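Local coordinates for protein cellobiose 2-epimerase (Ruminococcus albus, PDB 3VW5) that catalyses the reversible epimerisation of cellobiose to 4-O-beta-D-glucopyranosyl-D-mannose and has an (alpha/alpha)6-barrel fold, at residues N19-D24 against G28-L33; I48-I53 against Y77-N82; L54-N59 against K370-N375; W94-D97 against K101-D104. The protein carries 2 engineered substitutions. All coordinates share one frame; numbering follows the deposited sequence.

Helix 47-64 ties the set together: its 48-53 part packs on helix 67-84 in contact 2, and its 54-59 part meets 370-375 in contact 3, with centres about 11 Å apart. Contact 1 leans on both, since F29 N lies 3.0 Å from H50 NE2, a probable hydrogen bond, and F29 also packs against I53 and Y57. Contact 4, on the surface, reaches contact 2 through I48 CD1 and W94 CZ3, 4.0 Å apart, but has no touch with contact 3, whose nearest atom is about 10 Å away. Contact 3 is the innermost, about 9 Å from the chain centre, consistent with a place near the central sugar pocket expected of this barrel family.

Contact 1 of 4, residues N19-D24 against G28-L33; sequences NKLRDD and GFYGYL
R22 and F29 face each other with CA atoms 4.5 Å apart, and two backbone hydrogen bonds flank them. Y30 N donates to L21 O at 3.0 Å with an angle of 159° at the hydrogen, and D23 N donates to G28 O at 2.7 Å. Together they define a single isolated beta bridge rather than a ladder. The bridge lies in the long loop between helix 2-19 and strand 45-46: a type I turn from N19 to R22 leads out of the helix, and the chain folds back on itself within a few residues.

Aromatic and apolar packing fills the space round the bridge. R22 CA sits over a face of the F29 ring, 4.0 Å from its centroid and 29° off the normal, a CH-pi contact; R22 CG lies over a face of the ring too, displaced toward its rim. L21 divides its side chain between the two rings, CB approaching F29 CD1 while CD2 meets the edge of Y30, in the ring plane, at CD2 (3.9 Å). With CG of Y30 anti to its carbonyl carbon (chi1 -51°), the phenol ring swings back across the other segment, and R22 C and D23 CA lie over one of its faces.

The polar contacts gather round D23 and Y30. The D23 side chain crosses that of Y30 at about a right angle, its carboxylate OD1 coming within 3.4 Å of Y30 CE1; the same OD1 is salt-bridged to K45, and OD2 is bonded by N26 N. Y30 OH is hydrogen-bonded to E25. R22, its chain extended, is salt-bridged from NE to D24 OD1, and its NH1 is hydrogen-bonded to N72.

Contact 2 of 4, residues I48-I53 against Y77-N82; sequences ILHSRI and YEFIKN
H50 holds CG beside its backbone N, whereas F79 has CG anti to its N (chi1 -173°); with both residues pointing toward the partner helix, these torsions bring the rings together between the helices. There they form an offset stack, with centroids 4.4 Å apart and planes at 28°. The overlap is partial: F79 CD2 lies over one face of the imidazole, displaced toward the rim, and is 3.3 Å from H50 CD2.

Next to F79 in the chain, I80 supplies the aliphatic half of the interface. Its CG1 branch touches H50 CB at 4.1 Å, and CD1 reaches onward to S51 OG at 3.7 Å and to the H50 carbonyl oxygen. S51 OG is itself bonded to V47 O, so this hydroxyl presents itself to the methyl with its polar need already met.

Both imidazole nitrogens are engaged, NE2 with F29 N and ND1 with G46 O, which fixes the rotation of the ring under F79. Replacing H50 with alanine would probably leave the F79 ring without its stacking partner and F29 N without its acceptor.

The axes of the two short segments approach to 9.6 Å with a signed crossing angle of -139°, so the consecutive helices 47-64 and 67-84 of the barrel are here roughly antiparallel but steeply inclined. K45 of strand 45-46 touches both H50 and F79, while R52 and Y77 face away from the interface and pack on helix 109-126.

Contact 3 of 4, residues L54-N59 against K370-N375; sequences LWFYSN and KCPYHN
P372, in the N-cap position before helix 373-385, lays its ring on F56. The contact brings the start of this C-terminal helix onto helix 47-64, far apart in sequence, near the middle of the chain in the (alpha/alpha)6 barrel. P372 CB stands over the centre of the phenyl face, 3.8 Å from the centroid and 12° off the normal, a well-centred CH-pi contact, and CG lies alongside at 3.8 Å from F56 CG. P372 O also lies near F56 CD1 (3.5 Å). In F56, CG anti to the backbone N (chi1 166°) carries the ring toward P372. An alanine in place of F56 would probably strip P372 of the ring beneath it and open a gap between helix 47-64 and the start of the last helix, where I14 and I15 of helix 2-19 also touch the phenyl group.

Y373 comes next and turns to W55. Its edge points at the face of the indole, the planes standing at 85° with 5.8 Å between the six-membered rings' centroids, so the pair is T-shaped; Y373 CD1 approaches W55 CE3 to 4.0 Å. On the opposite indole face lies N59 ND2, kept there by a bond to W55 O of 2.9 Å. Y373 OH bonds E187, and beyond it H374 and N375 turn to other partners.

Across the contact the cohesion is therefore dispersive and pi-based: P372 offers an aliphatic C-H and Y373 a ring edge to aromatic faces of helix 47-64, with the polar end of Y373 directed elsewhere.

Contact 4 of 4, residues W94-D97 against K101-D104; sequences WMMD and KPAD
W94-D97 and K101-D104 are the two arms of a beta hairpin on the surface of the protein, strand 95-96 turning back into strand 102-108 through a pairing broken by classic beta bulges. W94 and M95 both face D104, and A103 and D104 both face M95, as the shared backbone oxygens show. D104 O accepts from both W94 N (2.9 Å) and M95 N, and M95 O takes A103 N at 2.7 Å and D104 N at 3.0 Å. M95 and D104 thus form an antiparallel hydrogen-bonded pair with their CB atoms 3.6 Å apart, while M96 and P102, one step out of register, are a non-hydrogen-bonded pair.

Toward the turn D97 is held twice. Its N donates to K101 O, and its carboxylate answers by accepting K101 N at OD1 (2.9 Å), from above the carboxylate plane. CG sits between the backbone N and the carbonyl carbon (chi1 65°), which brings OD1 to K101 N, and OD2 then lies against K101 CB.

M96, bent at chi2 and chi3, curls its methyl CE to within 3.8 Å of P102 CG. W94 and D104 lie side by side, D104 OD2 being 3.8 Å from W94 CD1, with D104 OD1 bonded to M106 N.

On its other side strand 95-96 pairs with strand 45-46 through M96 and K45, the W94 backbone bonds V47, W94 rests on I48 of helix 47-64, and M96 packs on N83 and C84 at the end of helix 67-84.

Contact 1 of 4, residues N19-D24 against G28-L33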
# COMPACT_ATOMS: atom_id res chain seq x y z
N ASN A 19 -16.09 3.08 -9.28
CA ASN A 19 -16.87 2.49 -10.37
C ASN A 19 -17.01 3.43 -11.57
O ASN A 19 -16.98 2.98 -12.72
CB ASN A 19 -18.26 2.05 -9.89
CG ASN A 19 -18.20 0.82 -9.00
OD1 ASN A 19 -17.17 0.15 -8.90
ND2 ASN A 19 -19.33 0.52 -8.34
N LYS A 20 -17.13 4.73 -11.31
CA LYS A 20 -17.31 5.70 -12.38
C LYS A 20 -16.05 5.96 -13.16
O LYS A 20 -16.07 6.63 -14.19
CB LYS A 20 -17.85 7.03 -11.84
CG LYS A 20 -19.14 6.90 -11.04
CD LYS A 20 -19.69 8.27 -10.62
CE LYS A 20 -20.78 8.13 -9.54
NZ LYS A 20 -21.87 7.18 -9.95
N LEU A 21 -14.93 5.44 -12.68
CA LEU A 21 -13.64 5.68 -13.33
C LEU A 21 -13.23 4.55 -14.26
O LEU A 21 -12.16 4.60 -14.85
CB LEU A 21 -12.55 5.94 -12.30
CG LEU A 21 -12.70 7.29 -11.63
CD1 LEU A 21 -11.72 7.43 -10.47
CD2 LEU A 21 -12.50 8.40 -12.64
N ARG A 22 -14.09 3.54 -14.39
CA ARG A 22 -13.87 2.47 -15.36
C ARG A 22 -13.81 3.03 -16.78
O ARG A 22 -14.68 3.80 -17.21
CB ARG A 22 -14.97 1.42 -15.24
CG ARG A 22 -14.68 0.13 -15.96
CD ARG A 22 -15.82 -0.89 -15.86
NE ARG A 22 -15.78 -1.83 -16.98
CZ ARG A 22 -15.94 -3.15 -16.87
NH1 ARG A 22 -16.17 -3.70 -15.68
NH2 ARG A 22 -15.87 -3.91 -17.96
N ASP A 23 -12.77 2.65 -17.52
CA ASP A 23 -12.61 3.03 -18.92
C ASP A 23 -12.91 1.84 -19.83
O ASP A 23 -12.04 0.99 -20.06
CB ASP A 23 -11.20 3.55 -19.17
CG ASP A 23 -11.03 4.14 -20.55
OD1 ASP A 23 -10.04 4.90 -20.79
OD2 ASP A 23 -11.89 3.84 -21.40
N ASP A 24 -14.14 1.76 -20.33
CA ASP A 24 -14.51 0.69 -21.25
C ASP A 24 -14.12 1.03 -22.69
O ASP A 24 -14.17 0.17 -23.56
CB ASP A 24 -16.01 0.40 -21.17
CG ASP A 24 -16.43 -0.14 -19.82
OD1 ASP A 24 -15.87 -1.18 -19.39
OD2 ASP A 24 -17.32 0.48 -19.19
N GLY A 28 -9.01 -0.59 -18.79
CA GLY A 28 -8.54 -0.16 -17.49
C GLY A 28 -9.36 0.99 -16.92
O GLY A 28 -10.55 1.11 -17.21
N PHE A 29 -8.73 1.82 -16.11
CA PHE A 29 -9.38 2.98 -15.51
C PHE A 29 -8.68 4.30 -15.87
O PHE A 29 -7.49 4.31 -16.14
CB PHE A 29 -9.42 2.83 -13.99
CG PHE A 29 -10.30 1.73 -13.53
CD1 PHE A 29 -11.45 2.01 -12.81
CD2 PHE A 29 -10.00 0.41 -13.83
CE1 PHE A 29 -12.28 1.00 -12.38
CE2 PHE A 29 -10.82 -0.61 -13.42
CZ PHE A 29 -11.97 -0.33 -12.69
N TYR A 30 -9.42 5.41 -15.86
CA TYR A 30 -8.84 6.72 -16.15
C TYR A 30 -7.70 7.05 -15.16
O TYR A 30 -7.74 6.68 -13.98
CB TYR A 30 -9.91 7.82 -16.16
CG TYR A 30 -11.13 7.53 -17.03
CD1 TYR A 30 -10.99 7.30 -18.39
CD2 TYR A 30 -12.41 7.51 -16.48
CE1 TYR A 30 -12.10 7.04 -19.19
CE2 TYR A 30 -13.52 7.24 -17.27
CZ TYR A 30 -13.36 7.02 -18.62
OH TYR A 30 -14.46 6.76 -19.40
N GLY A 31 -6.68 7.74 -15.66
CA GLY A 31 -5.45 7.92 -14.91
C GLY A 31 -5.38 9.16 -14.04
O GLY A 31 -4.50 9.25 -13.18
N TYR A 32 -6.27 10.13 -14.25
CA TYR A 32 -6.14 11.40 -13.54
C TYR A 32 -7.46 12.11 -13.26
O TYR A 32 -8.24 12.40 -14.18
CB TYR A 32 -5.15 12.32 -14.27
CG TYR A 32 -4.86 13.62 -13.56
CD1 TYR A 32 -3.80 13.73 -12.67
CD2 TYR A 32 -5.65 14.75 -13.79
CE1 TYR A 32 -3.53 14.94 -12.01
CE2 TYR A 32 -5.40 15.95 -13.14
CZ TYR A 32 -4.34 16.04 -12.25
OH TYR A 32 -4.09 17.24 -11.61
N LEU A 33 -7.70 12.36 -11.98
CA LEU A 33 -8.79 13.23 -11.54
C LEU A 33 -8.19 14.32 -10.65
O LEU A 33 -7.74 14.04 -9.53
CB LEU A 33 -9.85 12.44 -10.76
CG LEU A 33 -11.02 13.29 -10.24
CD1 LEU A 33 -11.92 13.74 -11.39
CD2 LEU A 33 -11.84 12.55 -9.19

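Contact 2 of 4, residues I48-I53 against Y77-N82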
# COMPACT_ATOMS: atom_id res chain seq x y z
N ILE A 48 1.07 0.86 -11.07
CA ILE A 48 0.81 0.75 -9.63
C ILE A 48 -0.65 1.11 -9.29
O ILE A 48 -1.26 0.51 -8.41
CB ILE A 48 1.80 1.58 -8.79
CG1 ILE A 48 2.69 0.65 -7.97
CG2 ILE A 48 1.07 2.48 -7.83
CD1 ILE A 48 4.00 1.30 -7.56
N LEU A 49 -1.19 2.09 -10.00
CA LEU A 49 -2.56 2.50 -9.83
C LEU A 49 -3.51 1.36 -10.21
O LEU A 49 -4.45 1.06 -9.48
CB LEU A 49 -2.85 3.75 -10.68
CG LEU A 49 -4.30 4.20 -10.89
CD1 LEU A 49 -4.99 4.43 -9.57
CD2 LEU A 49 -4.39 5.44 -11.76
N HIS A 50 -3.25 0.72 -11.35
CA HIS A 50 -4.08 -0.38 -11.79
C HIS A 50 -3.95 -1.61 -10.91
O HIS A 50 -4.93 -2.31 -10.66
CB HIS A 50 -3.83 -0.70 -13.25
CG HIS A 50 -4.53 0.24 -14.18
ND1 HIS A 50 -4.09 1.54 -14.38
CD2 HIS A 50 -5.66 0.11 -14.91
CE1 HIS A 50 -4.91 2.15 -15.21
NE2 HIS A 50 -5.87 1.31 -15.55
N SER A 51 -2.76 -1.89 -10.42
CA SER A 51 -2.63 -3.01 -9.52
C SER A 51 -3.42 -2.76 -8.25
O SER A 51 -4.04 -3.66 -7.71
CB SER A 51 -1.17 -3.31 -9.23
OG SER A 51 -0.52 -3.69 -10.42
N ARG A 52 -3.40 -1.52 -7.77
CA ARG A 52 -4.11 -1.18 -6.54
C ARG A 52 -5.63 -1.24 -6.71
O ARG A 52 -6.36 -1.69 -5.81
CB ARG A 52 -3.64 0.17 -6.01
CG ARG A 52 -2.24 0.11 -5.46
CD ARG A 52 -1.62 1.47 -5.26
NE ARG A 52 -0.48 1.41 -4.36
CZ ARG A 52 0.13 2.47 -3.84
NH1 ARG A 52 -0.29 3.70 -4.11
NH2 ARG A 52 1.16 2.29 -3.02
N ILE A 53 -6.10 -0.80 -7.88
CA ILE A 53 -7.50 -0.97 -8.22
C ILE A 53 -7.85 -2.46 -8.27
O ILE A 53 -8.81 -2.90 -7.63
CB ILE A 53 -7.85 -0.23 -9.51
CG1 ILE A 53 -7.68 1.26 -9.29
CG2 ILE A 53 -9.29 -0.54 -9.95
CD1 ILE A 53 -7.66 2.09 -10.57
N TYR A 77 -7.68 -6.33 -14.16
CA TYR A 77 -6.83 -7.48 -14.45
C TYR A 77 -6.47 -7.58 -15.94
O TYR A 77 -5.29 -7.75 -16.29
CB TYR A 77 -7.50 -8.77 -13.99
CG TYR A 77 -6.87 -10.03 -14.51
CD1 TYR A 77 -5.67 -10.49 -13.99
CD2 TYR A 77 -7.49 -10.79 -15.51
CE1 TYR A 77 -5.09 -11.67 -14.45
CE2 TYR A 77 -6.91 -11.95 -15.99
CZ TYR A 77 -5.72 -12.40 -15.45
OH TYR A 77 -5.14 -13.56 -15.90
N GLU A 78 -7.47 -7.49 -16.80
CA GLU A 78 -7.20 -7.63 -18.23
C GLU A 78 -6.22 -6.56 -18.68
O GLU A 78 -5.30 -6.82 -19.46
CB GLU A 78 -8.49 -7.58 -19.05
CG GLU A 78 -9.30 -8.88 -19.00
CD GLU A 78 -8.75 -9.94 -19.95
OE1 GLU A 78 -8.50 -11.08 -19.47
OE2 GLU A 78 -8.59 -9.67 -21.18
N PHE A 79 -6.41 -5.35 -18.18
CA PHE A 79 -5.54 -4.26 -18.56
C PHE A 79 -4.09 -4.58 -18.19
O PHE A 79 -3.18 -4.34 -18.98
CB PHE A 79 -6.00 -2.95 -17.93
CG PHE A 79 -5.25 -1.75 -18.41
CD1 PHE A 79 -5.51 -1.21 -19.66
CD2 PHE A 79 -4.26 -1.17 -17.61
CE1 PHE A 79 -4.80 -0.11 -20.12
CE2 PHE A 79 -3.56 -0.07 -18.05
CZ PHE A 79 -3.83 0.46 -19.32
N ILE A 80 -3.88 -5.14 -16.99
CA ILE A 80 -2.53 -5.44 -16.51
C ILE A 80 -1.88 -6.56 -17.32
O ILE A 80 -0.80 -6.38 -17.90
CB ILE A 80 -2.54 -5.81 -15.01
CG1 ILE A 80 -2.86 -4.58 -14.16
CG2 ILE A 80 -1.21 -6.42 -14.58
CD1 ILE A 80 -3.19 -4.92 -12.72
N LYS A 81 -2.56 -7.70 -17.38
CA LYS A 81 -2.11 -8.84 -18.16
C LYS A 81 -1.78 -8.49 -19.61
O LYS A 81 -0.73 -8.87 -20.11
CB LYS A 81 -3.17 -9.95 -18.10
CG LYS A 81 -2.82 -11.20 -18.89
CD LYS A 81 -3.91 -12.24 -18.74
CE LYS A 81 -5.15 -11.87 -19.55
NZ LYS A 81 -6.24 -12.87 -19.33
N ASN A 82 -2.65 -7.75 -20.27
CA ASN A 82 -2.48 -7.50 -21.70
C ASN A 82 -1.59 -6.33 -22.07
O ASN A 82 -1.21 -6.19 -23.23
CB ASN A 82 -3.84 -7.37 -22.41
CG ASN A 82 -4.76 -8.57 -22.14
OD1 ASN A 82 -4.30 -9.70 -22.00
ND2 ASN A 82 -6.06 -8.31 -22.06

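Contact 3 of 4, residues L54-N59 against K370-N375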
# COMPACT_ATOMS: atom_id res chain seq x y z
N LEU A 54 -7.04 -3.24 -9.00
CA LEU A 54 -7.21 -4.70 -9.07
C LEU A 54 -7.26 -5.30 -7.67
O LEU A 54 -8.17 -6.05 -7.33
CB LEU A 54 -6.12 -5.37 -9.91
CG LEU A 54 -6.19 -6.90 -10.01
CD1 LEU A 54 -7.59 -7.41 -10.31
CD2 LEU A 54 -5.19 -7.49 -11.01
N TRP A 55 -6.29 -4.95 -6.83
CA TRP A 55 -6.32 -5.44 -5.47
C TRP A 55 -7.63 -5.06 -4.78
O TRP A 55 -8.23 -5.85 -4.06
CB TRP A 55 -5.12 -4.96 -4.64
CG TRP A 55 -5.24 -5.49 -3.23
CD1 TRP A 55 -4.75 -6.67 -2.76
CD2 TRP A 55 -5.96 -4.89 -2.13
NE1 TRP A 55 -5.09 -6.83 -1.44
CE2 TRP A 55 -5.84 -5.76 -1.03
CE3 TRP A 55 -6.69 -3.71 -1.98
CZ2 TRP A 55 -6.43 -5.49 0.20
CZ3 TRP A 55 -7.27 -3.44 -0.75
CH2 TRP A 55 -7.14 -4.32 0.32
N PHE A 56 -8.05 -3.82 -5.00
CA PHE A 56 -9.19 -3.27 -4.30
C PHE A 56 -10.50 -3.94 -4.67
O PHE A 56 -11.28 -4.32 -3.79
CB PHE A 56 -9.32 -1.78 -4.60
CG PHE A 56 -10.64 -1.21 -4.20
CD1 PHE A 56 -10.92 -0.97 -2.88
CD2 PHE A 56 -11.60 -0.91 -5.15
CE1 PHE A 56 -12.12 -0.44 -2.50
CE2 PHE A 56 -12.80 -0.37 -4.78
CZ PHE A 56 -13.07 -0.13 -3.45
N TYR A 57 -10.75 -4.09 -5.97
CA TYR A 57 -11.98 -4.74 -6.38
C TYR A 57 -11.98 -6.19 -5.98
O TYR A 57 -12.97 -6.70 -5.44
CB TYR A 57 -12.25 -4.55 -7.86
CG TYR A 57 -12.90 -3.22 -8.16
CD1 TYR A 57 -14.12 -2.88 -7.58
CD2 TYR A 57 -12.29 -2.30 -9.00
CE1 TYR A 57 -14.73 -1.68 -7.84
CE2 TYR A 57 -12.89 -1.09 -9.27
CZ TYR A 57 -14.10 -0.78 -8.69
OH TYR A 57 -14.70 0.44 -8.95
N SER A 58 -10.86 -6.87 -6.23
CA SER A 58 -10.76 -8.27 -5.84
C SER A 58 -11.14 -8.43 -4.35
O SER A 58 -11.90 -9.32 -3.99
CB SER A 58 -9.38 -8.87 -6.16
OG SER A 58 -9.01 -8.66 -7.52
N ASN A 59 -10.64 -7.55 -3.49
CA ASN A 59 -10.91 -7.67 -2.06
C ASN A 59 -12.28 -7.18 -1.62
O ASN A 59 -12.84 -7.67 -0.62
CB ASN A 59 -9.82 -6.99 -1.24
CG ASN A 59 -8.61 -7.88 -1.07
OD1 ASN A 59 -8.47 -8.56 -0.04
ND2 ASN A 59 -7.76 -7.92 -2.09
N LYS A 370 -2.32 8.06 -6.07
CA LYS A 370 -3.52 8.02 -5.23
C LYS A 370 -4.64 7.17 -5.86
O LYS A 370 -5.08 7.43 -6.99
CB LYS A 370 -4.00 9.43 -4.90
CG LYS A 370 -5.16 9.46 -3.94
CD LYS A 370 -5.42 10.85 -3.42
CE LYS A 370 -6.56 10.86 -2.42
NZ LYS A 370 -7.85 10.53 -3.06
N CYS A 371 -5.10 6.18 -5.10
CA CYS A 371 -5.98 5.10 -5.60
C CYS A 371 -6.94 4.65 -4.49
O CYS A 371 -6.97 5.26 -3.42
CB CYS A 371 -5.13 3.92 -6.08
SG CYS A 371 -3.35 4.09 -5.75
N PRO A 372 -7.72 3.57 -4.73
CA PRO A 372 -8.66 3.13 -3.68
C PRO A 372 -8.07 2.14 -2.69
O PRO A 372 -8.79 1.64 -1.84
CB PRO A 372 -9.78 2.45 -4.48
CG PRO A 372 -9.14 1.97 -5.69
CD PRO A 372 -7.98 2.89 -6.01
N TYR A 373 -6.77 1.89 -2.78
CA TYR A 373 -6.15 0.80 -2.04
C TYR A 373 -6.01 1.07 -0.53
O TYR A 373 -6.56 0.32 0.29
CB TYR A 373 -4.83 0.41 -2.72
CG TYR A 373 -3.67 0.02 -1.83
CD1 TYR A 373 -3.64 -1.19 -1.16
CD2 TYR A 373 -2.55 0.86 -1.72
CE1 TYR A 373 -2.56 -1.55 -0.37
CE2 TYR A 373 -1.47 0.51 -0.94
CZ TYR A 373 -1.47 -0.69 -0.27
OH TYR A 373 -0.38 -1.04 0.51
N HIS A 374 -5.32 2.15 -0.16
CA HIS A 374 -5.17 2.47 1.26
C HIS A 374 -6.50 2.67 1.99
O HIS A 374 -6.71 2.09 3.08
CB HIS A 374 -4.26 3.69 1.46
CG HIS A 374 -2.80 3.40 1.28
ND1 HIS A 374 -2.08 2.63 2.18
CD2 HIS A 374 -1.92 3.78 0.32
CE1 HIS A 374 -0.82 2.56 1.77
NE2 HIS A 374 -0.70 3.25 0.65
N ASN A 375 -7.39 3.48 1.43
CA ASN A 375 -8.63 3.78 2.15
C ASN A 375 -9.65 2.64 2.03
O ASN A 375 -10.39 2.34 2.99
CB ASN A 375 -9.22 5.15 1.75
CG ASN A 375 -9.42 5.28 0.27
OD1 ASN A 375 -9.14 4.35 -0.49
ND2 ASN A 375 -9.91 6.44 -0.16

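Contact 4 of 4, residues W94-D97 against K101-D104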
# COMPACT_ATOMS: atom_id res chain seq x y z
N TRP A 94 6.25 0.90 -15.72
CA TRP A 94 5.91 1.92 -14.73
C TRP A 94 4.63 2.71 -15.11
O TRP A 94 3.76 2.96 -14.29
CB TRP A 94 7.11 2.87 -14.50
CG TRP A 94 6.84 3.91 -13.45
CD1 TRP A 94 6.55 5.22 -13.66
CD2 TRP A 94 6.81 3.71 -12.04
NE1 TRP A 94 6.34 5.86 -12.46
CE2 TRP A 94 6.49 4.95 -11.45
CE3 TRP A 94 7.01 2.60 -11.21
CZ2 TRP A 94 6.38 5.12 -10.07
CZ3 TRP A 94 6.90 2.78 -9.84
CH2 TRP A 94 6.59 4.03 -9.29
N MET A 95 4.53 3.06 -16.39
CA MET A 95 3.51 3.97 -16.86
C MET A 95 3.07 3.60 -18.25
O MET A 95 3.89 3.41 -19.14
CB MET A 95 4.10 5.37 -16.93
CG MET A 95 3.03 6.45 -16.93
SD MET A 95 2.54 6.73 -15.23
CE MET A 95 0.85 7.18 -15.52
N MET A 96 1.76 3.51 -18.45
CA MET A 96 1.21 3.31 -19.79
C MET A 96 0.62 4.65 -20.23
O MET A 96 0.44 5.53 -19.40
CB MET A 96 0.12 2.24 -19.76
CG MET A 96 0.48 1.02 -18.89
SD MET A 96 2.04 0.20 -19.33
CE MET A 96 1.71 -0.27 -21.04
N ASP A 97 0.35 4.81 -21.52
CA ASP A 97 -0.47 5.95 -21.95
C ASP A 97 -1.95 5.54 -21.84
O ASP A 97 -2.24 4.42 -21.43
CB ASP A 97 -0.09 6.43 -23.35
CG ASP A 97 -0.38 5.40 -24.44
OD1 ASP A 97 -1.23 4.50 -24.25
OD2 ASP A 97 0.26 5.49 -25.52
N LYS A 101 -0.27 1.72 -24.22
CA LYS A 101 1.08 1.59 -24.74
C LYS A 101 2.08 2.00 -23.68
O LYS A 101 1.83 2.92 -22.91
CB LYS A 101 1.30 2.44 -25.99
CG LYS A 101 0.54 1.93 -27.19
CD LYS A 101 1.05 2.55 -28.48
CE LYS A 101 0.06 2.32 -29.62
NZ LYS A 101 -1.24 3.04 -29.38
N PRO A 102 3.22 1.29 -23.62
CA PRO A 102 4.25 1.60 -22.62
C PRO A 102 4.78 3.02 -22.75
O PRO A 102 5.33 3.37 -23.79
CB PRO A 102 5.34 0.57 -22.93
CG PRO A 102 4.56 -0.60 -23.51
CD PRO A 102 3.51 0.05 -24.36
N ALA A 103 4.59 3.83 -21.71
CA ALA A 103 5.05 5.22 -21.70
C ALA A 103 6.35 5.40 -20.89
O ALA A 103 7.19 6.25 -21.22
CB ALA A 103 3.95 6.12 -21.17
N ASP A 104 6.50 4.60 -19.83
CA ASP A 104 7.74 4.52 -19.07
C ASP A 104 8.00 3.06 -18.73
O ASP A 104 7.23 2.44 -17.98
CB ASP A 104 7.64 5.34 -17.78
CG ASP A 104 8.97 5.42 -17.03
OD1 ASP A 104 9.86 4.56 -17.24
OD2 ASP A 104 9.12 6.35 -16.20